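Local atomic coordinates of UDP-N-acetylglucosamine 2-epimerase (Methanocaldococcus jannaschii, PDB entry 4NES), a protein that probably catalyses, as a homodimer, the reversible epimerization at C-2 of UDP-N-acetylglucosamine to UDP-N-acetylmannosamine. Residues Pro11-Leu23 with Val167-Leu179. Residues are numbered along the deposited sequence; the frame is centred on the assembly and turned at random.
Sequences PEIIKLSPIIRAL and VGNTIVDATLQNL. With UDP (uridine-5'-diphosphate), chain C; UD1 (uridine-diphosphate-N-acetylglucosamine), chain B.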
loop_
_atom_site.group_PDB
_atom_site.type_symbol
_atom_site.label_atom_id
_atom_site.label_comp_id
_atom_site.label_asym_id
_atom_site.label_seq_id
_atom_site.Cartn_x
_atom_site.Cartn_y
_atom_site.Cartn_z
ATOM N N PRO A 11 15.372 -6.085 13.745
ATOM C CA PRO A 11 16.217 -5.270 12.853
ATOM C C PRO A 11 15.870 -3.789 12.859
ATOM O O PRO A 11 16.771 -2.963 12.682
ATOM C CB PRO A 11 15.941 -5.866 11.466
ATOM C CG PRO A 11 14.586 -6.530 11.597
ATOM C CD PRO A 11 14.572 -7.071 12.987
ATOM N N GLU A 12 14.600 -3.448 13.064
ATOM C CA GLU A 12 14.190 -2.048 13.136
ATOM C C GLU A 12 14.806 -1.366 14.338
ATOM O O GLU A 12 15.231 -0.212 14.251
ATOM C CB GLU A 12 12.669 -1.928 13.236
ATOM C CG GLU A 12 11.892 -2.420 12.018
ATOM C CD GLU A 12 10.416 -2.514 12.330
ATOM O OE1 GLU A 12 9.888 -3.643 12.433
ATOM O OE2 GLU A 12 9.781 -1.455 12.494
ATOM N N ILE A 13 14.837 -2.061 15.473
ATOM C CA ILE A 13 15.356 -1.455 16.692
ATOM C C ILE A 13 16.830 -1.108 16.481
ATOM O O ILE A 13 17.293 -0.003 16.808
ATOM C CB ILE A 13 15.185 -2.399 17.901
ATOM C CG1 ILE A 13 13.702 -2.681 18.149
ATOM C CG2 ILE A 13 15.823 -1.799 19.139
ATOM C CD1 ILE A 13 13.441 -3.926 18.990
ATOM N N ILE A 14 17.564 -2.042 15.896
ATOM C CA ILE A 14 18.990 -1.847 15.656
ATOM C C ILE A 14 19.212 -0.693 14.674
ATOM O O ILE A 14 20.020 0.209 14.937
ATOM C CB ILE A 14 19.624 -3.162 15.141
ATOM C CG1 ILE A 14 19.577 -4.238 16.238
ATOM C CG2 ILE A 14 21.040 -2.921 14.633
ATOM C CD1 ILE A 14 19.828 -5.630 15.719
ATOM N N LYS A 15 18.479 -0.691 13.564
ATOM C CA LYS A 15 18.691 0.319 12.535
ATOM C C LYS A 15 18.145 1.701 12.885
ATOM O O LYS A 15 18.559 2.700 12.297
ATOM C CB LYS A 15 18.165 -0.178 11.180
ATOM C CG LYS A 15 19.148 -1.131 10.532
ATOM C CD LYS A 15 18.581 -1.810 9.290
ATOM C CE LYS A 15 19.672 -2.535 8.508
ATOM N NZ LYS A 15 19.123 -3.311 7.343
ATOM N N LEU A 16 17.226 1.765 13.840
ATOM C CA LEU A 16 16.738 3.054 14.333
ATOM C C LEU A 16 17.596 3.600 15.462
ATOM O O LEU A 16 17.526 4.793 15.765
ATOM C CB LEU A 16 15.281 2.964 14.802
ATOM C CG LEU A 16 14.281 2.906 13.647
ATOM C CD1 LEU A 16 12.950 2.339 14.134
ATOM C CD2 LEU A 16 14.109 4.295 13.006
ATOM N N SER A 17 18.412 2.755 16.087
ATOM C CA SER A 17 19.252 3.222 17.194
ATOM C C SER A 17 20.137 4.448 16.874
ATOM O O SER A 17 20.247 5.351 17.715
ATOM C CB SER A 17 20.036 2.072 17.868
ATOM O OG SER A 17 21.096 1.554 17.080
ATOM N N PRO A 18 20.737 4.518 15.666
ATOM C CA PRO A 18 21.517 5.731 15.383
ATOM C C PRO A 18 20.654 6.976 15.214
ATOM O O PRO A 18 21.137 8.094 15.472
ATOM C CB PRO A 18 22.223 5.399 14.067
ATOM C CG PRO A 18 22.274 3.880 14.035
ATOM C CD PRO A 18 20.978 3.465 14.658
ATOM N N ILE A 19 19.411 6.806 14.771
ATOM C CA ILE A 19 18.486 7.934 14.675
ATOM C C ILE A 19 18.082 8.415 16.065
ATOM O O ILE A 19 18.063 9.629 16.349
ATOM C CB ILE A 19 17.264 7.563 13.818
ATOM C CG1 ILE A 19 17.709 7.473 12.360
ATOM C CG2 ILE A 19 16.154 8.591 13.985
ATOM C CD1 ILE A 19 16.725 6.761 11.461
ATOM N N ILE A 20 17.808 7.467 16.953
ATOM C CA ILE A 20 17.543 7.787 18.349
ATOM C C ILE A 20 18.738 8.497 18.993
ATOM O O ILE A 20 18.546 9.509 19.688
ATOM C CB ILE A 20 17.133 6.520 19.131
ATOM C CG1 ILE A 20 15.764 6.046 18.624
ATOM C CG2 ILE A 20 17.138 6.770 20.645
ATOM C CD1 ILE A 20 15.390 4.627 19.009
ATOM N N ARG A 21 19.960 8.020 18.748
ATOM C CA ARG A 21 21.164 8.682 19.284
ATOM C C ARG A 21 21.222 10.143 18.832
ATOM O O ARG A 21 21.529 11.061 19.619
ATOM C CB ARG A 21 22.433 7.957 18.824
ATOM C CG ARG A 21 22.743 6.631 19.525
ATOM C CD ARG A 21 23.230 6.829 20.960
ATOM N NE ARG A 21 22.120 6.922 21.901
ATOM C CZ ARG A 21 21.494 5.870 22.424
ATOM N NH1 ARG A 21 21.873 4.637 22.106
ATOM N NH2 ARG A 21 20.488 6.047 23.265
ATOM N N ALA A 22 20.893 10.365 17.564
ATOM C CA ALA A 22 20.911 11.715 17.015
ATOM C C ALA A 22 19.796 12.588 17.590
ATOM O O ALA A 22 20.033 13.749 17.938
ATOM C CB ALA A 22 20.839 11.675 15.506
ATOM N N LEU A 23 18.584 12.045 17.695
ATOM C CA LEU A 23 17.462 12.775 18.280
ATOM C C LEU A 23 17.722 13.213 19.719
ATOM O O LEU A 23 17.253 14.277 20.140
ATOM C CB LEU A 23 16.185 11.939 18.232
ATOM C CG LEU A 23 15.549 11.770 16.860
ATOM C CD1 LEU A 23 14.502 10.657 16.876
ATOM C CD2 LEU A 23 14.925 13.084 16.409
ATOM N N VAL A 167 21.587 8.882 1.893
ATOM C CA VAL A 167 22.209 9.204 3.176
ATOM C C VAL A 167 23.102 8.100 3.731
ATOM O O VAL A 167 23.715 8.272 4.785
ATOM C CB VAL A 167 21.153 9.559 4.256
ATOM C CG1 VAL A 167 20.355 10.807 3.875
ATOM C CG2 VAL A 167 20.214 8.374 4.525
ATOM N N GLY A 168 23.202 6.982 3.013
ATOM C CA GLY A 168 23.882 5.799 3.512
ATOM C C GLY A 168 22.914 4.968 4.328
ATOM O O GLY A 168 21.765 5.360 4.527
ATOM N N ASN A 169 23.371 3.806 4.787
ATOM C CA ASN A 169 22.546 2.959 5.634
ATOM C C ASN A 169 22.945 3.124 7.090
ATOM O O ASN A 169 24.129 3.028 7.421
ATOM C CB ASN A 169 22.643 1.491 5.193
ATOM C CG ASN A 169 21.515 0.637 5.747
ATOM O OD1 ASN A 169 21.244 0.626 6.947
ATOM N ND2 ASN A 169 20.813 -0.060 4.855
ATOM N N THR A 170 21.960 3.374 7.958
ATOM C CA THR A 170 22.227 3.509 9.399
ATOM C C THR A 170 22.877 2.268 10.030
ATOM O O THR A 170 23.418 2.351 11.144
ATOM C CB THR A 170 20.959 3.840 10.206
ATOM O OG1 THR A 170 20.008 2.784 10.042
ATOM C CG2 THR A 170 20.335 5.163 9.758
ATOM N N ILE A 171 22.828 1.121 9.357
ATOM C CA ILE A 171 23.493 -0.054 9.893
ATOM C C ILE A 171 25.005 0.166 9.982
ATOM O O ILE A 171 25.664 -0.412 10.858
ATOM C CB ILE A 171 23.162 -1.329 9.086
ATOM C CG1 ILE A 171 23.500 -2.572 9.901
ATOM C CG2 ILE A 171 23.869 -1.331 7.733
ATOM C CD1 ILE A 171 22.694 -2.685 11.167
ATOM N N VAL A 172 25.565 1.019 9.121
ATOM C CA VAL A 172 26.979 1.366 9.257
ATOM C C VAL A 172 27.214 2.082 10.584
ATOM O O VAL A 172 28.123 1.714 11.327
ATOM C CB VAL A 172 27.504 2.233 8.092
ATOM C CG1 VAL A 172 29.002 2.518 8.269
ATOM C CG2 VAL A 172 27.266 1.544 6.775
ATOM N N ASP A 173 26.402 3.098 10.879
ATOM C CA ASP A 173 26.484 3.789 12.168
ATOM C C ASP A 173 26.424 2.784 13.313
ATOM O O ASP A 173 27.221 2.838 14.245
ATOM C CB ASP A 173 25.288 4.724 12.420
ATOM C CG ASP A 173 24.983 5.695 11.285
ATOM O OD1 ASP A 173 25.244 5.419 10.101
ATOM O OD2 ASP A 173 24.386 6.748 11.605
ATOM N N ALA A 174 25.441 1.888 13.265
ATOM C CA ALA A 174 25.210 0.951 14.360
ATOM C C ALA A 174 26.393 0.003 14.548
ATOM O O ALA A 174 26.854 -0.230 15.677
ATOM C CB ALA A 174 23.935 0.165 14.130
ATOM N N THR A 175 26.899 -0.524 13.442
ATOM C CA THR A 175 28.001 -1.471 13.504
ATOM C C THR A 175 29.243 -0.726 13.995
ATOM O O THR A 175 30.040 -1.271 14.768
ATOM C CB THR A 175 28.226 -2.159 12.130
ATOM O OG1 THR A 175 26.980 -2.664 11.634
ATOM C CG2 THR A 175 29.193 -3.311 12.258
ATOM N N LEU A 176 29.371 0.538 13.592
ATOM C CA LEU A 176 30.482 1.403 13.990
ATOM C C LEU A 176 30.356 2.007 15.398
ATOM O O LEU A 176 31.379 2.338 16.011
ATOM C CB LEU A 176 30.674 2.528 12.967
ATOM C CG LEU A 176 31.681 2.341 11.828
ATOM C CD1 LEU A 176 33.079 2.728 12.310
ATOM C CD2 LEU A 176 31.672 0.921 11.277
ATOM N N GLN A 177 29.134 2.178 15.906
ATOM C CA GLN A 177 28.945 2.660 17.283
ATOM C C GLN A 177 29.151 1.517 18.296
ATOM O O GLN A 177 29.609 1.756 19.416
ATOM C CB GLN A 177 27.611 3.467 17.493
ATOM C CG GLN A 177 26.239 2.788 17.125
ATOM C CD GLN A 177 24.958 3.709 17.201
ATOM O OE1 GLN A 177 23.883 3.262 17.638
ATOM N NE2 GLN A 177 25.079 4.951 16.750
ATOM N N ASN A 178 28.893 0.277 17.874
ATOM C CA ASN A 178 28.794 -0.861 18.800
ATOM C C ASN A 178 29.901 -1.928 18.748
ATOM O O ASN A 178 30.080 -2.665 19.724
ATOM C CB ASN A 178 27.416 -1.529 18.696
ATOM C CG ASN A 178 26.297 -0.628 19.180
ATOM O OD1 ASN A 178 26.104 -0.448 20.383
ATOM N ND2 ASN A 178 25.561 -0.047 18.245
ATOM N N LEU A 179 30.629 -2.035 17.638
ATOM C CA LEU A 179 31.683 -3.050 17.564
ATOM C C LEU A 179 32.753 -2.801 18.620
ATOM O O LEU A 179 33.154 -3.724 19.315
ATOM C CB LEU A 179 32.312 -3.124 16.165
ATOM C CG LEU A 179 32.598 -4.503 15.550
ATOM C CD1 LEU A 179 33.828 -4.432 14.655
ATOM C CD2 LEU A 179 32.750 -5.599 16.593
HETATM N N1 UDP C . 21.066 -10.052 15.038
HETATM C C2 UDP C . 21.287 -10.078 16.374
HETATM N N3 UDP C . 21.313 -11.260 17.026
HETATM C C4 UDP C . 21.121 -12.440 16.396
HETATM C C5 UDP C . 20.886 -12.452 15.014
HETATM C C6 UDP C . 20.856 -11.217 14.359
HETATM O O2 UDP C . 21.468 -9.029 16.997
HETATM O O4 UDP C . 21.149 -13.629 17.118
HETATM C "C1'" UDP C . 20.979 -8.793 14.278
HETATM C "C2'" UDP C . 21.903 -8.583 13.197
HETATM O "O2'" UDP C . 23.157 -8.168 13.690
HETATM C "C3'" UDP C . 21.215 -7.596 12.355
HETATM C "C4'" UDP C . 19.802 -7.852 12.592
HETATM O "O4'" UDP C . 19.715 -8.809 13.618
HETATM O "O3'" UDP C . 21.506 -6.265 12.681
HETATM C "C5'" UDP C . 19.088 -8.420 11.413
HETATM O "O5'" UDP C . 17.761 -8.771 11.720
HETATM P PA UDP C . 17.015 -9.983 11.022
HETATM O O1A UDP C . 16.128 -10.640 12.057
HETATM O O2A UDP C . 18.041 -10.935 10.446
HETATM O O3A UDP C . 16.058 -9.399 9.912
HETATM P PB UDP C . 16.271 -8.794 8.481
HETATM O O1B UDP C . 17.511 -7.913 8.468
HETATM O O2B UDP C . 16.362 -9.923 7.487
HETATM O O3B UDP C . 15.008 -8.004 8.280
HETATM C "C1'" UD1 B . 9.545 -10.333 10.647
HETATM C "C2'" UD1 B . 9.529 -9.555 9.367
HETATM C "C3'" UD1 B . 10.752 -9.753 8.610
HETATM C "C4'" UD1 B . 11.968 -9.489 9.388
HETATM C "C5'" UD1 B . 11.926 -10.224 10.703
HETATM C "C6'" UD1 B . 13.033 -9.835 11.608
HETATM C "C7'" UD1 B . 7.177 -9.242 8.393
HETATM C "C8'" UD1 B . 6.110 -9.805 7.502
HETATM N "N2'" UD1 B . 8.395 -10.008 8.522
HETATM O "O1'" UD1 B . 9.604 -11.683 10.353
HETATM O "O3'" UD1 B . 10.731 -8.909 7.444
HETATM O "O4'" UD1 B . 13.126 -9.878 8.667
HETATM O "O5'" UD1 B . 10.722 -9.938 11.407
HETATM O "O6'" UD1 B . 13.476 -10.840 12.443
HETATM O "O7'" UD1 B . 7.008 -8.174 8.987
HETATM N N1 UD1 B . 8.059 -15.170 17.022
HETATM C C2 UD1 B . 8.336 -15.367 18.312
HETATM N N3 UD1 B . 8.695 -14.348 19.090
HETATM C C4 UD1 B . 8.772 -13.101 18.606
HETATM C C5 UD1 B . 8.493 -12.859 17.268
HETATM C C6 UD1 B . 8.133 -13.934 16.472
HETATM O O2 UD1 B . 8.277 -16.482 18.793
HETATM O O4 UD1 B . 9.139 -12.070 19.421
HETATM C C1B UD1 B . 7.676 -16.295 16.137
HETATM C C2B UD1 B . 6.240 -16.634 16.159
HETATM O "O2'" UD1 B . 6.083 -18.023 16.012
HETATM C C3B UD1 B . 5.720 -15.952 14.996
HETATM C C4B UD1 B . 6.832 -16.105 14.025
HETATM O O4B UD1 B . 8.025 -16.016 14.779
HETATM O O3B UD1 B . 4.502 -16.461 14.512
HETATM C C5B UD1 B . 6.833 -15.051 12.977
HETATM O O5B UD1 B . 6.782 -13.731 13.456
HETATM P PA UD1 B . 6.521 -12.552 12.480
HETATM O O1A UD1 B . 5.187 -12.754 11.829
HETATM O O2A UD1 B . 6.595 -11.273 13.247
HETATM O O3A UD1 B . 7.576 -12.613 11.327
HETATM P PB UD1 B . 9.161 -12.783 11.392
HETATM O O1B UD1 B . 9.498 -14.112 10.799
HETATM O O2B UD1 B . 9.682 -12.503 12.775
HETATM O O HOH W 1 23.961 3.404 20.416
#
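Thr170 OG1 donates to Lys15 O at 2.7 Å, in the carbonyl plane and on a lone pair. The Thr170 torsion puts OG1 between its own backbone N and carbonyl carbon (chi1 61°), facing helix 11-23. That helix is kinked at Pro18, and Ile19 N makes no bond to Lys15 O; Thr170 OG1 takes that place from the other helix. A valine in place of Thr170 would probably leave the buried Lys15 O without this donor. The Pro18 ring is a knob in a hole formed by Thr170, Asp173, Ala174 and Gln177; its CG lies 3.5 Å from Asp173 CB. The two helices cross at 82°. Both follow strands of one parallel sheet of the GT-B fold, 3-7 and the outermost 164-166. Asn169 caps the second helix, OD1 accepting from Ile171 N at 2.9 Å. The extended Lys15 chain runs past Ile171, CE 3.7 Å from Ile171 CB, and NZ makes salt bridges with Glu117 and Glu293. Ile14 CG2 meets Ile171 CD1 at 3.8 Å, the two chains side by side. Ile14 CD1 reaches UDP O3' at 3.5 Å. At the far end, a water joins Arg21 NH1 to Gln177 OE1; Arg21 NH1 also bonds Leu51 O.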